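Local structure of metal-dependent hydrolase (Lactobacillus plantarum, 2F6K) at residues 13-18 with 57-62; 204-209 with 246-251; 42-45 with 51-54; 191-196 with 230-235. The protein probably acts as a metal-dependent decarboxylase of the amidohydrolase superfamily, consistent with removal of carbon dioxide from aminocarboxymuconate semialdehyde. One frame throughout, in Å; residues are numbered along the deposited sequence.

Contact 1. Residues 13-18 with 57-62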
# COMPACT_ATOMS: atom_id res chain seq x y z
N THR A 13 23.44 18.61 -12.27
CA THR A 13 24.07 18.48 -10.96
C THR A 13 23.06 18.65 -9.83
O THR A 13 23.12 17.94 -8.83
CB THR A 13 25.23 19.48 -10.79
OG1 THR A 13 24.80 20.78 -11.19
CG2 THR A 13 26.41 19.07 -11.64
N SER A 14 22.11 19.58 -9.99
CA SER A 14 21.10 19.81 -8.97
C SER A 14 20.21 18.58 -8.81
O SER A 14 19.73 18.30 -7.72
CB SER A 14 20.23 21.02 -9.34
OG SER A 14 19.58 20.84 -10.59
N TYR A 15 19.99 17.86 -9.90
CA TYR A 15 19.18 16.66 -9.87
C TYR A 15 19.91 15.56 -9.09
O TYR A 15 19.31 14.85 -8.28
CB TYR A 15 18.89 16.18 -11.30
CG TYR A 15 18.15 14.87 -11.39
CD1 TYR A 15 16.81 14.78 -10.99
CD2 TYR A 15 18.77 13.73 -11.89
CE1 TYR A 15 16.12 13.58 -11.09
CE2 TYR A 15 18.08 12.53 -12.00
CZ TYR A 15 16.76 12.46 -11.60
OH TYR A 15 16.06 11.27 -11.74
N VAL A 16 21.21 15.43 -9.34
CA VAL A 16 22.04 14.44 -8.66
C VAL A 16 22.07 14.73 -7.16
O VAL A 16 21.97 13.82 -6.34
CB VAL A 16 23.50 14.47 -9.21
CG1 VAL A 16 24.41 13.62 -8.34
CG2 VAL A 16 23.52 13.95 -10.64
N GLU A 17 22.21 16.00 -6.80
CA GLU A 17 22.25 16.37 -5.39
C GLU A 17 20.89 16.11 -4.74
O GLU A 17 20.82 15.77 -3.56
CB GLU A 17 22.63 17.84 -5.21
CG GLU A 17 23.87 18.22 -6.01
CD GLU A 17 24.48 19.55 -5.58
OE1 GLU A 17 23.71 20.49 -5.24
OE2 GLU A 17 25.72 19.66 -5.60
N ALA A 18 19.83 16.27 -5.51
CA ALA A 18 18.49 16.03 -4.99
C ALA A 18 18.30 14.53 -4.73
O ALA A 18 17.63 14.14 -3.78
CB ALA A 18 17.43 16.54 -5.98
N SER A 57 15.56 11.21 -16.80
CA SER A 57 15.06 9.88 -16.44
C SER A 57 14.33 9.91 -15.10
O SER A 57 14.12 10.97 -14.52
CB SER A 57 16.23 8.89 -16.36
OG SER A 57 15.79 7.58 -16.05
N SER A 58 13.93 8.74 -14.60
CA SER A 58 13.25 8.68 -13.32
C SER A 58 14.32 8.38 -12.29
O SER A 58 15.40 7.91 -12.64
CB SER A 58 12.19 7.57 -13.32
OG SER A 58 12.78 6.28 -13.38
N PRO A 59 14.04 8.62 -11.00
CA PRO A 59 12.79 9.14 -10.43
C PRO A 59 12.47 10.57 -10.85
O PRO A 59 13.37 11.37 -11.05
CB PRO A 59 13.03 9.05 -8.91
CG PRO A 59 14.15 8.06 -8.77
CD PRO A 59 15.03 8.39 -9.94
N HIS A 60 11.18 10.87 -10.97
CA HIS A 60 10.73 12.21 -11.34
C HIS A 60 11.12 13.11 -10.16
O HIS A 60 11.31 12.62 -9.05
CB HIS A 60 9.21 12.22 -11.53
CG HIS A 60 8.67 13.53 -12.01
ND1 HIS A 60 7.68 14.22 -11.34
CD2 HIS A 60 9.00 14.29 -13.07
CE1 HIS A 60 7.43 15.35 -11.97
NE2 HIS A 60 8.22 15.42 -13.03
N VAL A 61 11.22 14.42 -10.40
CA VAL A 61 11.63 15.33 -9.34
C VAL A 61 10.53 15.86 -8.43
O VAL A 61 10.45 17.06 -8.17
CB VAL A 61 12.40 16.52 -9.91
CG1 VAL A 61 13.77 16.08 -10.36
CG2 VAL A 61 11.63 17.12 -11.09
N ASN A 62 9.67 14.97 -7.95
CA ASN A 62 8.60 15.35 -7.04
C ASN A 62 8.94 14.72 -5.69
O ASN A 62 8.66 13.54 -5.47
CB ASN A 62 7.26 14.81 -7.54
CG ASN A 62 6.14 14.97 -6.52
OD1 ASN A 62 5.03 14.49 -6.73
ND2 ASN A 62 6.43 15.65 -5.40
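In the TIM barrel of this amidohydrolase-family protein, Y15 of helix 13-22 reaches across to P59 and V61 in the loop that follows strand 49-55, close to the metal end of the barrel. The phenol does nearly all the work. With CG swung anti to the backbone N (chi1 175°), the ring leaves the helix on a long lever, and its hydroxyl arrives at the loop backbone. Y15 OH donates a hydrogen bond of 2.8 Å to P59 O. The C=O...OH angle is 137°, and the donor lies 16° from the carbonyl plane, so it comes in from the side of the oxygen rather than head-on. P59 O lies near the plane of the phenol as well, at the ring edge. The same edge meets V61, whose methyl CG1 sits 3.4 Å from Y15 CD1 and hardly farther from CE1; one branch of the valine thus does all the touching, without covering a face. The hydroxyl is also packed against the proline ring, Y15 OH lying 3.5 Å from P59 CD. The loop backbone is sharply bent here: the peptide bond before P59 is cis, and V61 is the centre of an inverse gamma turn, closed by a weak bond from N62 N to H60 O (3.1 Å). Beyond Y15, H60 is tied through its ring nitrogens to S127 and L97, and S58 OG bonds to P155 O. Helix 66-86 closes over the same region, with S14 and A18 resting on L72 and V61 on V73, so helix 13-22 and the loop share one helical neighbour.

Contact 2. Residues 204-209 with 246-251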
# COMPACT_ATOMS: atom_id res chain seq x y z
N PRO A 204 7.79 4.03 -24.13
CA PRO A 204 9.11 3.39 -24.02
C PRO A 204 9.17 1.88 -23.91
O PRO A 204 8.17 1.21 -23.61
CB PRO A 204 9.70 4.07 -22.79
CG PRO A 204 8.51 4.19 -21.90
CD PRO A 204 7.43 4.69 -22.85
N HIS A 205 10.37 1.35 -24.15
CA HIS A 205 10.67 -0.07 -24.05
C HIS A 205 9.74 -1.00 -24.83
O HIS A 205 9.23 -1.99 -24.29
CB HIS A 205 10.69 -0.48 -22.57
CG HIS A 205 11.57 0.39 -21.72
ND1 HIS A 205 11.11 1.11 -20.65
CD2 HIS A 205 12.90 0.65 -21.80
CE1 HIS A 205 12.10 1.79 -20.10
NE2 HIS A 205 13.20 1.53 -20.79
N ALA A 206 9.51 -0.66 -26.09
CA ALA A 206 8.66 -1.48 -26.95
C ALA A 206 7.26 -1.78 -26.40
O ALA A 206 6.70 -2.85 -26.65
CB ALA A 206 9.37 -2.78 -27.27
N GLY A 207 6.71 -0.83 -25.64
CA GLY A 207 5.36 -1.01 -25.11
C GLY A 207 5.22 -1.85 -23.86
O GLY A 207 4.10 -2.23 -23.49
N ALA A 208 6.34 -2.13 -23.20
CA ALA A 208 6.34 -2.93 -21.98
C ALA A 208 5.52 -4.20 -22.19
O ALA A 208 5.87 -5.03 -23.01
CB ALA A 208 5.80 -2.11 -20.81
N PHE A 209 4.41 -4.34 -21.46
CA PHE A 209 3.56 -5.52 -21.57
C PHE A 209 2.37 -5.38 -22.52
O PHE A 209 1.54 -6.29 -22.62
CB PHE A 209 3.01 -5.91 -20.19
CG PHE A 209 4.07 -6.34 -19.21
CD1 PHE A 209 3.93 -6.04 -17.86
CD2 PHE A 209 5.21 -7.02 -19.64
CE1 PHE A 209 4.91 -6.40 -16.95
CE2 PHE A 209 6.19 -7.39 -18.73
CZ PHE A 209 6.04 -7.07 -17.38
N PRO A 246 14.68 -11.51 -28.67
CA PRO A 246 14.02 -11.82 -29.94
C PRO A 246 12.50 -11.93 -29.86
O PRO A 246 11.84 -12.29 -30.84
CB PRO A 246 14.64 -13.16 -30.31
CG PRO A 246 14.65 -13.84 -28.97
CD PRO A 246 15.13 -12.75 -28.01
N ARG A 247 11.93 -11.62 -28.70
CA ARG A 247 10.49 -11.75 -28.55
C ARG A 247 9.64 -10.48 -28.52
O ARG A 247 8.69 -10.36 -29.29
CB ARG A 247 10.19 -12.59 -27.31
CG ARG A 247 10.40 -14.10 -27.51
CD ARG A 247 10.51 -14.82 -26.17
NE ARG A 247 11.88 -14.77 -25.67
CZ ARG A 247 12.85 -15.58 -26.08
NH1 ARG A 247 12.58 -16.50 -27.00
NH2 ARG A 247 14.08 -15.47 -25.61
N GLN A 248 9.97 -9.55 -27.64
CA GLN A 248 9.20 -8.32 -27.48
C GLN A 248 8.93 -7.51 -28.75
O GLN A 248 7.78 -7.35 -29.14
CB GLN A 248 9.86 -7.41 -26.44
CG GLN A 248 8.91 -6.35 -25.90
CD GLN A 248 9.60 -5.35 -25.00
OE1 GLN A 248 8.96 -4.68 -24.20
NE2 GLN A 248 10.92 -5.25 -25.14
N LEU A 249 9.98 -6.98 -29.37
CA LEU A 249 9.80 -6.18 -30.58
C LEU A 249 8.97 -6.89 -31.65
O LEU A 249 8.05 -6.29 -32.21
CB LEU A 249 11.15 -5.76 -31.16
CG LEU A 249 11.06 -4.92 -32.44
CD1 LEU A 249 9.97 -3.87 -32.32
CD2 LEU A 249 12.41 -4.29 -32.71
N PRO A 250 9.28 -8.16 -31.97
CA PRO A 250 8.51 -8.88 -32.99
C PRO A 250 7.00 -8.92 -32.68
O PRO A 250 6.17 -8.79 -33.58
CB PRO A 250 9.14 -10.28 -32.97
CG PRO A 250 10.59 -9.96 -32.70
CD PRO A 250 10.47 -8.94 -31.57
N THR A 251 6.65 -9.09 -31.40
CA THR A 251 5.24 -9.12 -31.04
C THR A 251 4.62 -7.74 -31.29
O THR A 251 3.55 -7.62 -31.90
CB THR A 251 5.05 -9.51 -29.55
OG1 THR A 251 5.50 -10.85 -29.34
CG2 THR A 251 3.58 -9.43 -29.17
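Q248 drives its extended side chain from the first turn of helix 248-252 into the loop 204-209, and its amide carbon CD ends 3.4 Å from A206 CB. CG is anti to the backbone N (chi1 -161°), and the chain stays straight beyond it, which carries the flat amide past the alanine methyl to the loop carbonyls. Q248 CD lies 3.5 Å from H205 O, and A208 O is near the same amide end. The backbones come close here too, the CA atoms of A206 and L249 being 6.0 Å apart. The amide meets a tightly turned loop: H205, A206, G207 and A208 all have positive phi, and two overlapping turns, the second of type I' geometry, are closed by G207 N to P204 O (3.2 Å) and A208 N to H205 O (3.1 Å). The loop follows strand 200-203 of the TIM barrel, and its H205 makes a weak bond to the manganese ligand D266 while its ring meets that of H7. F177 of helix 171-189 packs on both Q248 and A208. The other end of 246-251 is looser across this pair: P246 is exposed and R247 only partly covered, neither touching 204-209. P246 CG lies over one guanidinium face of R247, which reaches outward to a salt bridge with D215 of the second subunit. One helical turn on, the buried T251 OG1 bonds back to R247 O (3.2 Å) from well above the carbonyl plane, joining T251 N on the same oxygen.

Contact 3. Residues 42-45 with 51-54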
# COMPACT_ATOMS: atom_id res chain seq x y z
N ASN A 42 30.61 11.08 -26.89
CA ASN A 42 31.59 10.07 -27.28
C ASN A 42 30.87 8.75 -27.59
O ASN A 42 31.27 7.99 -28.48
CB ASN A 42 32.61 9.87 -26.16
CG ASN A 42 33.80 9.05 -26.60
OD1 ASN A 42 34.62 9.52 -27.38
ND2 ASN A 42 33.90 7.82 -26.10
N PHE A 43 29.79 8.46 -26.85
CA PHE A 43 29.03 7.24 -27.12
C PHE A 43 28.42 7.33 -28.52
O PHE A 43 28.34 6.34 -29.26
CB PHE A 43 27.90 7.05 -26.11
CG PHE A 43 27.04 5.84 -26.38
CD1 PHE A 43 27.48 4.56 -26.02
CD2 PHE A 43 25.78 5.97 -26.97
CE1 PHE A 43 26.67 3.43 -26.25
CE2 PHE A 43 24.97 4.85 -27.20
CZ PHE A 43 25.42 3.58 -26.84
N MSE A 44 27.97 8.53 -28.88
CA MSE A 44 27.36 8.77 -30.18
C MSE A 44 28.35 8.55 -31.32
O MSE A 44 28.00 7.93 -32.33
CB MSE A 44 26.79 10.19 -30.24
CG MSE A 44 25.52 10.36 -29.42
SE MSE A 44 24.96 12.21 -29.27
CE MSE A 44 24.39 12.48 -31.10
N ARG A 45 29.58 9.05 -31.17
CA ARG A 45 30.58 8.85 -32.21
C ARG A 45 30.91 7.36 -32.36
O ARG A 45 30.99 6.84 -33.47
CB ARG A 45 31.87 9.62 -31.90
CG ARG A 45 31.71 11.14 -31.90
CD ARG A 45 33.04 11.83 -31.65
NE ARG A 45 32.99 12.72 -30.49
CZ ARG A 45 33.56 12.44 -29.32
NH1 ARG A 45 34.22 11.30 -29.16
NH2 ARG A 45 33.45 13.28 -28.30
N TYR A 51 22.32 11.99 -33.85
CA TYR A 51 21.48 12.89 -33.07
C TYR A 51 20.79 12.19 -31.91
O TYR A 51 20.23 11.10 -32.07
CB TYR A 51 20.42 13.51 -34.00
CG TYR A 51 19.73 14.72 -33.44
CD1 TYR A 51 20.41 15.93 -33.32
CD2 TYR A 51 18.38 14.67 -33.06
CE1 TYR A 51 19.77 17.07 -32.84
CE2 TYR A 51 17.73 15.81 -32.58
CZ TYR A 51 18.43 17.00 -32.47
OH TYR A 51 17.80 18.13 -32.00
N SER A 52 20.82 12.83 -30.74
CA SER A 52 20.19 12.29 -29.54
C SER A 52 19.17 13.27 -28.95
O SER A 52 19.47 14.46 -28.80
CB SER A 52 21.24 12.00 -28.46
OG SER A 52 22.18 11.01 -28.85
N ILE A 53 17.98 12.78 -28.62
CA ILE A 53 16.99 13.65 -28.00
C ILE A 53 17.04 13.38 -26.51
O ILE A 53 16.44 12.43 -26.03
CB ILE A 53 15.55 13.39 -28.50
CG1 ILE A 53 15.43 13.76 -29.98
CG2 ILE A 53 14.56 14.23 -27.69
CD1 ILE A 53 16.15 12.83 -30.92
N LEU A 54 17.77 14.21 -25.78
CA LEU A 54 17.93 14.04 -24.34
C LEU A 54 16.66 14.25 -23.52
O LEU A 54 15.79 15.06 -23.87
CB LEU A 54 19.02 14.98 -23.84
CG LEU A 54 20.42 14.73 -24.42
CD1 LEU A 54 21.31 15.90 -24.09
CD2 LEU A 54 21.01 13.43 -23.87
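Y51 meets M44 through its backbone alone: the phenol ring turns away from helix 37-46, and M44 lies on neither its faces nor its edges. A second flat group, the R45 guanidinium, folds back along its own helix, with N42 CA 3.3 Å above one face and offset toward the rim. Neither of these planes takes part in the join, which rests on a selenomethionine and a serine. M44 leaves the helix with CG anti to its carbonyl carbon (chi1 -73°), runs out to the selenium, then bends at chi3 (71°), so that the terminal methyl turns along the strand instead of running straight into it. M44 SE lies 3.1 Å from S52 OG, a close approach. The hydroxyl comes in broadside: OG is 3.5 Å from both M44 CG and M44 CE, roughly at right angles to the two C-SE bonds. The bent methyl finishes 3.5 Å from Y51 N, and so spans the peptide between the two strand residues. The S52 CB points toward the helix, which puts this serine on the outer surface of the barrel wall. Strand 49-55 runs parallel to strand 3-9, and helix 37-46 belongs to the beta-alpha-beta crossover that joins them; the contact therefore packs the last helix of the crossover on the strand it leads into. Y51 and I53 bond by their backbones to D5 of strand 3-9, and S52 and L54 to G92 of strand 91-95. From strand 91-95 L91 touches both M44 and S52, while F43 on the helix packs against helix 272-284.

Contact 4. Residues 191-196 with 230-235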
# COMPACT_ATOMS: atom_id res chain seq x y z
N HIS A 191 -9.91 8.26 -22.17
CA HIS A 191 -10.05 8.67 -23.56
C HIS A 191 -9.00 9.69 -23.98
O HIS A 191 -9.29 10.61 -24.75
CB HIS A 191 -11.45 9.24 -23.78
CG HIS A 191 -12.54 8.39 -23.20
ND1 HIS A 191 -13.03 8.57 -21.92
CD2 HIS A 191 -13.20 7.32 -23.70
CE1 HIS A 191 -13.94 7.65 -21.67
NE2 HIS A 191 -14.07 6.88 -22.73
N PHE A 192 -7.79 9.52 -23.48
CA PHE A 192 -6.70 10.44 -23.79
C PHE A 192 -6.45 10.63 -25.28
O PHE A 192 -6.40 11.76 -25.78
CB PHE A 192 -5.42 9.97 -23.08
CG PHE A 192 -4.28 10.93 -23.21
CD1 PHE A 192 -3.54 11.00 -24.38
CD2 PHE A 192 -3.95 11.78 -22.16
CE1 PHE A 192 -2.48 11.91 -24.51
CE2 PHE A 192 -2.90 12.69 -22.27
CZ PHE A 192 -2.16 12.76 -23.45
N PHE A 193 -6.28 9.53 -26.01
CA PHE A 193 -5.99 9.59 -27.44
C PHE A 193 -7.16 10.12 -28.28
O PHE A 193 -6.96 10.69 -29.36
CB PHE A 193 -5.57 8.20 -27.91
CG PHE A 193 -4.50 7.59 -27.04
CD1 PHE A 193 -3.19 8.03 -27.11
CD2 PHE A 193 -4.83 6.60 -26.11
CE1 PHE A 193 -2.21 7.52 -26.26
CE2 PHE A 193 -3.86 6.08 -25.25
CZ PHE A 193 -2.54 6.54 -25.33
N GLU A 194 -8.36 9.95 -27.76
CA GLU A 194 -9.58 10.40 -28.41
C GLU A 194 -9.71 11.91 -28.20
O GLU A 194 -10.04 12.65 -29.12
CB GLU A 194 -10.76 9.66 -27.77
CG GLU A 194 -12.12 9.86 -28.38
CD GLU A 194 -13.15 8.94 -27.73
OE1 GLU A 194 -13.00 7.71 -27.82
OE2 GLU A 194 -14.11 9.44 -27.10
N LYS A 195 -9.43 12.37 -26.98
CA LYS A 195 -9.53 13.79 -26.65
C LYS A 195 -8.32 14.64 -27.08
O LYS A 195 -8.46 15.83 -27.35
CB LYS A 195 -9.76 13.97 -25.15
CG LYS A 195 -11.08 13.39 -24.63
CD LYS A 195 -11.48 14.01 -23.29
CE LYS A 195 -10.44 13.74 -22.22
NZ LYS A 195 -10.73 14.47 -20.95
N TYR A 196 -7.14 14.02 -27.14
CA TYR A 196 -5.94 14.75 -27.54
C TYR A 196 -5.23 14.01 -28.66
O TYR A 196 -4.07 13.61 -28.53
CB TYR A 196 -5.01 14.92 -26.34
CG TYR A 196 -5.72 15.40 -25.10
CD1 TYR A 196 -5.98 14.53 -24.04
CD2 TYR A 196 -6.22 16.70 -25.02
CE1 TYR A 196 -6.71 14.95 -22.93
CE2 TYR A 196 -6.95 17.13 -23.91
CZ TYR A 196 -7.20 16.26 -22.87
OH TYR A 196 -7.94 16.68 -21.79
N TYR A 230 -6.55 -1.64 -30.58
CA TYR A 230 -5.76 -1.88 -31.78
C TYR A 230 -5.57 -0.62 -32.61
O TYR A 230 -4.54 -0.46 -33.25
CB TYR A 230 -6.39 -2.98 -32.62
CG TYR A 230 -6.54 -4.25 -31.84
CD1 TYR A 230 -5.42 -4.95 -31.37
CD2 TYR A 230 -7.81 -4.75 -31.53
CE1 TYR A 230 -5.56 -6.12 -30.62
CE2 TYR A 230 -7.96 -5.91 -30.78
CZ TYR A 230 -6.83 -6.60 -30.33
OH TYR A 230 -6.99 -7.76 -29.60
N ASP A 231 -6.57 0.27 -32.62
CA ASP A 231 -6.42 1.52 -33.37
C ASP A 231 -5.43 2.40 -32.63
O ASP A 231 -4.59 3.07 -33.25
CB ASP A 231 -7.75 2.26 -33.50
CG ASP A 231 -8.70 1.59 -34.47
OD1 ASP A 231 -8.22 1.06 -35.50
OD2 ASP A 231 -9.93 1.61 -34.20
N VAL A 232 -5.51 2.40 -31.30
CA VAL A 232 -4.61 3.20 -30.49
C VAL A 232 -3.16 2.75 -30.67
O VAL A 232 -2.24 3.58 -30.73
CB VAL A 232 -5.00 3.13 -28.99
CG1 VAL A 232 -4.07 4.01 -28.17
CG2 VAL A 232 -6.44 3.56 -28.81
N MSE A 233 -2.95 1.44 -30.78
CA MSE A 233 -1.60 0.92 -30.97
C MSE A 233 -1.01 1.39 -32.29
O MSE A 233 0.21 1.43 -32.46
CB MSE A 233 -1.62 -0.61 -30.89
CG MSE A 233 -1.89 -1.16 -29.47
SE MSE A 233 -0.54 -0.66 -28.15
CE MSE A 233 0.85 -1.88 -28.70
N HIS A 234 -1.88 1.75 -33.23
CA HIS A 234 -1.42 2.23 -34.53
C HIS A 234 -1.13 3.72 -34.44
O HIS A 234 -0.29 4.25 -35.16
CB HIS A 234 -2.49 2.01 -35.60
CG HIS A 234 -2.55 0.60 -36.11
ND1 HIS A 234 -3.73 0.01 -36.53
CD2 HIS A 234 -1.58 -0.33 -36.29
CE1 HIS A 234 -3.48 -1.22 -36.94
NE2 HIS A 234 -2.19 -1.45 -36.80
N HIS A 235 -1.84 4.38 -33.53
CA HIS A 235 -1.74 5.82 -33.34
C HIS A 235 -0.54 6.34 -32.56
O HIS A 235 -0.01 7.40 -32.89
CB HIS A 235 -3.03 6.31 -32.68
CG HIS A 235 -3.08 7.80 -32.49
ND1 HIS A 235 -3.12 8.38 -31.24
CD2 HIS A 235 -3.16 8.81 -33.39
CE1 HIS A 235 -3.23 9.69 -31.38
NE2 HIS A 235 -3.26 9.98 -32.67
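F193 and V232 mark the closest approach of two short helices, 192-195 and 229-235, with their CA atoms 7.2 Å apart. H191, at positive phi, is the C-prime residue of the Schellman motif that ends helix 171-189 and at the same time the N-cap of helix 192-195. Its carbonyl then receives K195 N at 2.8 Å, and by Y196 the chain has already left helical angles. The F193 ring, with CG anti to the carbonyl carbon (chi1 -50°), is thrust at the partner helix. V232 presents a single methyl to it: CG1 lies over one face, 3.7 Å from the ring centroid and 23° off the normal, a CH-pi contact. The nearest ring atom is CD2, 3.4 Å from V232 CG1, so the methyl sits off-centre toward that rim. On the opposite face lies F192 CD1, 4.0 Å above the plane and also toward the rim, so both faces of the F193 ring have a neighbour. In the TIM barrel these helices lead into the adjacent parallel strands 200-203 and 237-239, and the contact joins them on the outside of the wall. H235 extends the join from the last turn of its helix. Its CG is anti to the backbone N (chi1 -177°), and the imidazole reaches obliquely past F193, with ND1 4.1 Å from F193 CB. Its other nitrogen, NE2, is hydrogen-bonded to P197 O, which ties the ring to the chain just after Y196. Helix 171-189 packs against both: M187 touches F192 and F193, and F184 packs on V232.

How the contacts relate
Contacts 1 and 2 sit near the manganese held by H7, H9, H154 and D266, the side chain of S57 about 4 Å and that of H205 about 5 Å from the metal, yet their centres are 27 Å apart, on opposite sides of the chain's centre. Contact 3 is nested in the loop closed by contact 1, with centres 21 Å apart, and S52 stays about 13 Å from the metal. The segments of contacts 2 and 4 alternate along the chain, their nearest atoms about 6 Å apart. Both reach the subunit interface, where R247 of contact 2 packs on Y230 of contact 4 in the second subunit.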